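Local coordinates for translation initiation factor eif-2b-like protein (Chaetomium thermophilum, PDB 4ZEO), which probably acts in translation initiation as the delta subunit of eIF2B, the guanine nucleotide exchange factor of eIF2, at residues S199-N210 with L233-I242. Numbering follows the deposited sequence.
Sequences SLSRHFVPHVLN and LKAKVNKFDI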
loop_
_atom_site.group_PDB
_atom_site.type_symbol
_atom_site.label_atom_id
_atom_site.label_comp_id
_atom_site.label_asym_id
_atom_site.label_seq_id
_atom_site.Cartn_x
_atom_site.Cartn_y
_atom_site.Cartn_z
ATOM N N SER A 199 7.564 31.100 14.230
ATOM C CA SER A 199 6.565 30.126 14.632
ATOM C C SER A 199 6.669 28.895 13.747
ATOM O O SER A 199 7.105 28.977 12.602
ATOM C CB SER A 199 5.160 30.703 14.552
ATOM O OG SER A 199 4.764 30.846 13.203
ATOM N N LEU A 200 6.265 27.753 14.285
ATOM C CA LEU A 200 6.273 26.520 13.528
ATOM C C LEU A 200 5.383 26.672 12.299
ATOM O O LEU A 200 5.725 26.196 11.216
ATOM C CB LEU A 200 5.784 25.363 14.408
ATOM C CG LEU A 200 5.446 23.977 13.831
ATOM C CD1 LEU A 200 5.668 22.916 14.908
ATOM C CD2 LEU A 200 4.029 23.878 13.278
ATOM N N SER A 201 4.259 27.373 12.474
ATOM C CA SER A 201 3.260 27.575 11.416
ATOM C C SER A 201 3.851 28.243 10.186
ATOM O O SER A 201 3.317 28.117 9.099
ATOM C CB SER A 201 2.067 28.399 11.914
ATOM O OG SER A 201 2.447 29.708 12.273
ATOM N N ARG A 202 4.876 29.053 10.391
ATOM C CA ARG A 202 5.564 29.753 9.310
ATOM C C ARG A 202 6.907 29.110 8.879
ATOM O O ARG A 202 7.303 29.227 7.721
ATOM C CB ARG A 202 5.735 31.229 9.703
ATOM C CG ARG A 202 4.383 31.984 9.656
ATOM C CD ARG A 202 4.518 33.511 9.525
ATOM N NE ARG A 202 3.311 34.199 10.004
ATOM C CZ ARG A 202 3.128 35.519 9.998
ATOM N NH1 ARG A 202 4.063 36.331 9.518
ATOM N NH2 ARG A 202 1.993 36.033 10.461
ATOM N N HIS A 203 7.677 28.602 9.841
ATOM C CA HIS A 203 9.021 28.040 9.609
ATOM C C HIS A 203 9.099 26.561 9.174
ATOM O O HIS A 203 9.907 26.182 8.321
ATOM C CB HIS A 203 9.864 28.226 10.876
ATOM C CG HIS A 203 11.273 27.742 10.745
ATOM N ND1 HIS A 203 11.704 26.533 11.259
ATOM C CD2 HIS A 203 12.362 28.316 10.175
ATOM C CE1 HIS A 203 12.986 26.377 10.990
ATOM N NE2 HIS A 203 13.414 27.452 10.342
ATOM N N PHE A 204 8.292 25.715 9.801
ATOM C CA PHE A 204 8.480 24.273 9.711
ATOM C C PHE A 204 8.401 23.680 8.292
ATOM O O PHE A 204 9.294 22.940 7.872
ATOM C CB PHE A 204 7.477 23.575 10.645
ATOM C CG PHE A 204 7.578 22.077 10.625
ATOM C CD1 PHE A 204 8.644 21.430 11.239
ATOM C CD2 PHE A 204 6.593 21.306 10.021
ATOM C CE1 PHE A 204 8.753 20.021 11.206
ATOM C CE2 PHE A 204 6.685 19.901 9.995
ATOM C CZ PHE A 204 7.767 19.262 10.584
ATOM N N VAL A 205 7.359 24.004 7.549
ATOM C CA VAL A 205 7.193 23.400 6.235
ATOM C C VAL A 205 8.303 23.805 5.246
ATOM O O VAL A 205 8.979 22.940 4.690
ATOM C CB VAL A 205 5.789 23.732 5.658
ATOM C CG1 VAL A 205 5.659 23.304 4.199
ATOM C CG2 VAL A 205 4.704 23.084 6.529
ATOM N N PRO A 206 8.560 25.106 5.068
ATOM C CA PRO A 206 9.609 25.340 4.065
ATOM C C PRO A 206 11.064 24.994 4.506
ATOM O O PRO A 206 11.870 24.608 3.675
ATOM C CB PRO A 206 9.445 26.831 3.759
ATOM C CG PRO A 206 8.911 27.410 5.047
ATOM C CD PRO A 206 7.966 26.370 5.554
ATOM N N HIS A 207 11.415 25.213 5.766
ATOM C CA HIS A 207 12.794 24.998 6.225
ATOM C C HIS A 207 13.146 23.609 6.724
ATOM O O HIS A 207 14.304 23.235 6.683
ATOM C CB HIS A 207 13.145 26.027 7.292
ATOM C CG HIS A 207 13.225 27.412 6.746
ATOM N ND1 HIS A 207 12.107 28.185 6.515
ATOM C CD2 HIS A 207 14.280 28.144 6.314
ATOM C CE1 HIS A 207 12.472 29.345 6.007
ATOM N NE2 HIS A 207 13.789 29.345 5.880
ATOM N N VAL A 208 12.174 22.891 7.272
ATOM C CA VAL A 208 12.433 21.569 7.818
ATOM C C VAL A 208 11.761 20.410 7.067
ATOM O O VAL A 208 12.425 19.463 6.654
ATOM C CB VAL A 208 12.009 21.516 9.291
ATOM C CG1 VAL A 208 12.201 20.109 9.857
ATOM C CG2 VAL A 208 12.792 22.559 10.102
ATOM N N LEU A 209 10.451 20.474 6.893
ATOM C CA LEU A 209 9.739 19.365 6.266
ATOM C C LEU A 209 10.078 19.165 4.798
ATOM O O LEU A 209 10.343 18.041 4.367
ATOM C CB LEU A 209 8.224 19.548 6.422
ATOM C CG LEU A 209 7.408 18.469 5.703
ATOM C CD1 LEU A 209 7.688 17.079 6.275
ATOM C CD2 LEU A 209 5.896 18.785 5.750
ATOM N N ASN A 210 10.057 20.247 4.032
ATOM C CA ASN A 210 10.282 20.163 2.591
ATOM C C ASN A 210 11.665 19.600 2.212
ATOM O O ASN A 210 11.753 18.840 1.257
ATOM C CB ASN A 210 10.061 21.541 1.923
ATOM C CG ASN A 210 8.600 21.834 1.658
ATOM O OD1 ASN A 210 7.714 21.043 2.023
ATOM N ND2 ASN A 210 8.326 22.998 1.085
ATOM N N LEU A 233 -0.638 16.282 6.133
ATOM C CA LEU A 233 0.215 16.839 7.179
ATOM C C LEU A 233 0.404 18.337 7.017
ATOM O O LEU A 233 0.328 19.092 7.992
ATOM C CB LEU A 233 1.597 16.157 7.185
ATOM C CG LEU A 233 2.669 16.735 8.126
ATOM C CD1 LEU A 233 2.230 16.707 9.578
ATOM C CD2 LEU A 233 3.974 15.975 7.983
ATOM N N LYS A 234 0.670 18.774 5.788
ATOM C CA LYS A 234 0.867 20.195 5.560
ATOM C C LYS A 234 -0.415 20.959 5.871
ATOM O O LYS A 234 -0.358 22.060 6.417
ATOM C CB LYS A 234 1.323 20.460 4.141
ATOM C CG LYS A 234 2.814 20.307 3.946
ATOM C CD LYS A 234 3.152 20.351 2.479
ATOM C CE LYS A 234 4.638 20.158 2.243
ATOM N NZ LYS A 234 5.003 20.610 0.886
ATOM N N ALA A 235 -1.575 20.393 5.540
ATOM C CA ALA A 235 -2.840 21.042 5.929
ATOM C C ALA A 235 -2.944 21.152 7.458
ATOM O O ALA A 235 -3.363 22.188 7.970
ATOM C CB ALA A 235 -4.045 20.310 5.354
ATOM N N LYS A 236 -2.526 20.107 8.178
ATOM C CA LYS A 236 -2.526 20.118 9.639
ATOM C C LYS A 236 -1.646 21.225 10.195
ATOM O O LYS A 236 -2.051 21.947 11.103
ATOM C CB LYS A 236 -2.061 18.772 10.186
ATOM C CG LYS A 236 -3.186 17.816 10.511
ATOM C CD LYS A 236 -4.089 18.325 11.658
ATOM C CE LYS A 236 -3.321 18.526 12.953
ATOM N NZ LYS A 236 -4.209 19.094 14.019
ATOM N N VAL A 237 -0.458 21.390 9.625
ATOM C CA VAL A 237 0.425 22.465 10.047
ATOM C C VAL A 237 -0.229 23.827 9.813
ATOM O O VAL A 237 -0.129 24.729 10.648
ATOM C CB VAL A 237 1.776 22.413 9.302
ATOM C CG1 VAL A 237 2.609 23.654 9.610
ATOM C CG2 VAL A 237 2.518 21.113 9.632
ATOM N N ASN A 238 -0.914 23.963 8.685
ATOM C CA ASN A 238 -1.575 25.215 8.360
ATOM C C ASN A 238 -2.726 25.588 9.307
ATOM O O ASN A 238 -3.183 26.720 9.278
ATOM C CB ASN A 238 -2.055 25.196 6.911
ATOM C CG ASN A 238 -0.981 25.674 5.931
ATOM O OD1 ASN A 238 -1.042 26.800 5.435
ATOM N ND2 ASN A 238 -0.018 24.809 5.625
ATOM N N LYS A 239 -3.273 24.633 10.063
ATOM C CA LYS A 239 -4.348 24.952 11.027
ATOM C C LYS A 239 -3.808 25.725 12.234
ATOM O O LYS A 239 -4.553 26.422 12.922
ATOM C CB LYS A 239 -5.108 23.679 11.461
ATOM C CG LYS A 239 -6.112 23.179 10.378
ATOM C CD LYS A 239 -6.515 21.697 10.478
ATOM C CE LYS A 239 -5.899 20.889 9.295
ATOM N NZ LYS A 239 -6.393 19.517 8.915
ATOM N N PHE A 240 -2.508 25.609 12.463
ATOM C CA PHE A 240 -1.796 26.362 13.491
ATOM C C PHE A 240 -1.562 27.831 13.119
ATOM O O PHE A 240 -1.569 28.194 11.936
ATOM C CB PHE A 240 -0.469 25.670 13.762
ATOM C CG PHE A 240 -0.623 24.287 14.299
ATOM C CD1 PHE A 240 -1.588 24.011 15.236
ATOM C CD2 PHE A 240 0.146 23.250 13.813
ATOM C CE1 PHE A 240 -1.741 22.740 15.725
ATOM C CE2 PHE A 240 -0.010 21.971 14.302
ATOM C CZ PHE A 240 -0.960 21.718 15.250
ATOM N N ASP A 241 -1.401 28.676 14.136
ATOM C CA ASP A 241 -1.113 30.099 13.939
ATOM C C ASP A 241 0.183 30.495 14.652
ATOM O O ASP A 241 0.756 29.697 15.404
ATOM C CB ASP A 241 -2.294 30.978 14.389
ATOM C CG ASP A 241 -2.641 30.811 15.859
ATOM O OD1 ASP A 241 -3.841 30.661 16.176
ATOM O OD2 ASP A 241 -1.731 30.841 16.705
ATOM N N ILE A 242 0.646 31.718 14.396
ATOM C CA ILE A 242 1.851 32.237 15.036
ATOM C C ILE A 242 1.723 32.235 16.569
ATOM O O ILE A 242 2.712 32.071 17.281
ATOM C CB ILE A 242 2.195 33.640 14.516
ATOM C CG1 ILE A 242 3.695 33.870 14.630
ATOM C CG2 ILE A 242 1.421 34.748 15.253
ATOM C CD1 ILE A 242 4.315 34.360 13.350
#
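Ile242 CD1 lies over one face of the Arg202 guanidinium, offset toward its rim and 3.5 Å from Arg202 NE, although Ile242 is poorly ordered. Two phenyl rings are met obliquely: Val237 CG2 approaches Phe204 CD2, and Leu200 CD2 comes to 4.0 Å from Phe240 CD2. One face of the Phe240 ring also carries the backbone oxygen of Lys236, while Tyr192 meets the Phe204 ring edge-to-face.

Val237 is a knob in the hole formed by Leu200, Ser201, Phe204 and Val205. Its CG1, anti to the backbone N (chi1 172°), enters between Leu200 CD2 and Val205 CG2, the latter 3.8 Å from Val237 CG1. One turn earlier, the extended chain of Lys234 runs across Val205 and Leu209, with Lys234 CG 3.9 Å from Leu209 CD2, and ends in a hydrogen bond from Lys234 NZ to Asn210 OD1 (3.0 Å). The donor stands somewhat off the carbonyl plane, at a C=O...N angle of 129°. A serine in place of Lys234 would probably leave Asn210 OD1 without this donor and bare the flank of Val205 CG1 and Leu209 CD2.

At the other end, Ser199 is the N-cap of helix 200-219, and its OG shares a 2.7 Å hydrogen bond with Ser201 OG. The axes of segments 200-210 and 233-239 approach to 9.0 Å, their directions 157° apart, so the pair is nearly antiparallel, with Leu209 and Leu233 both packing on Phe185 of helix 174-191: the helical-bundle packing of the N-terminal domain in eIF2B alpha/beta/delta subunits, well away from the Rossmann-like sheet.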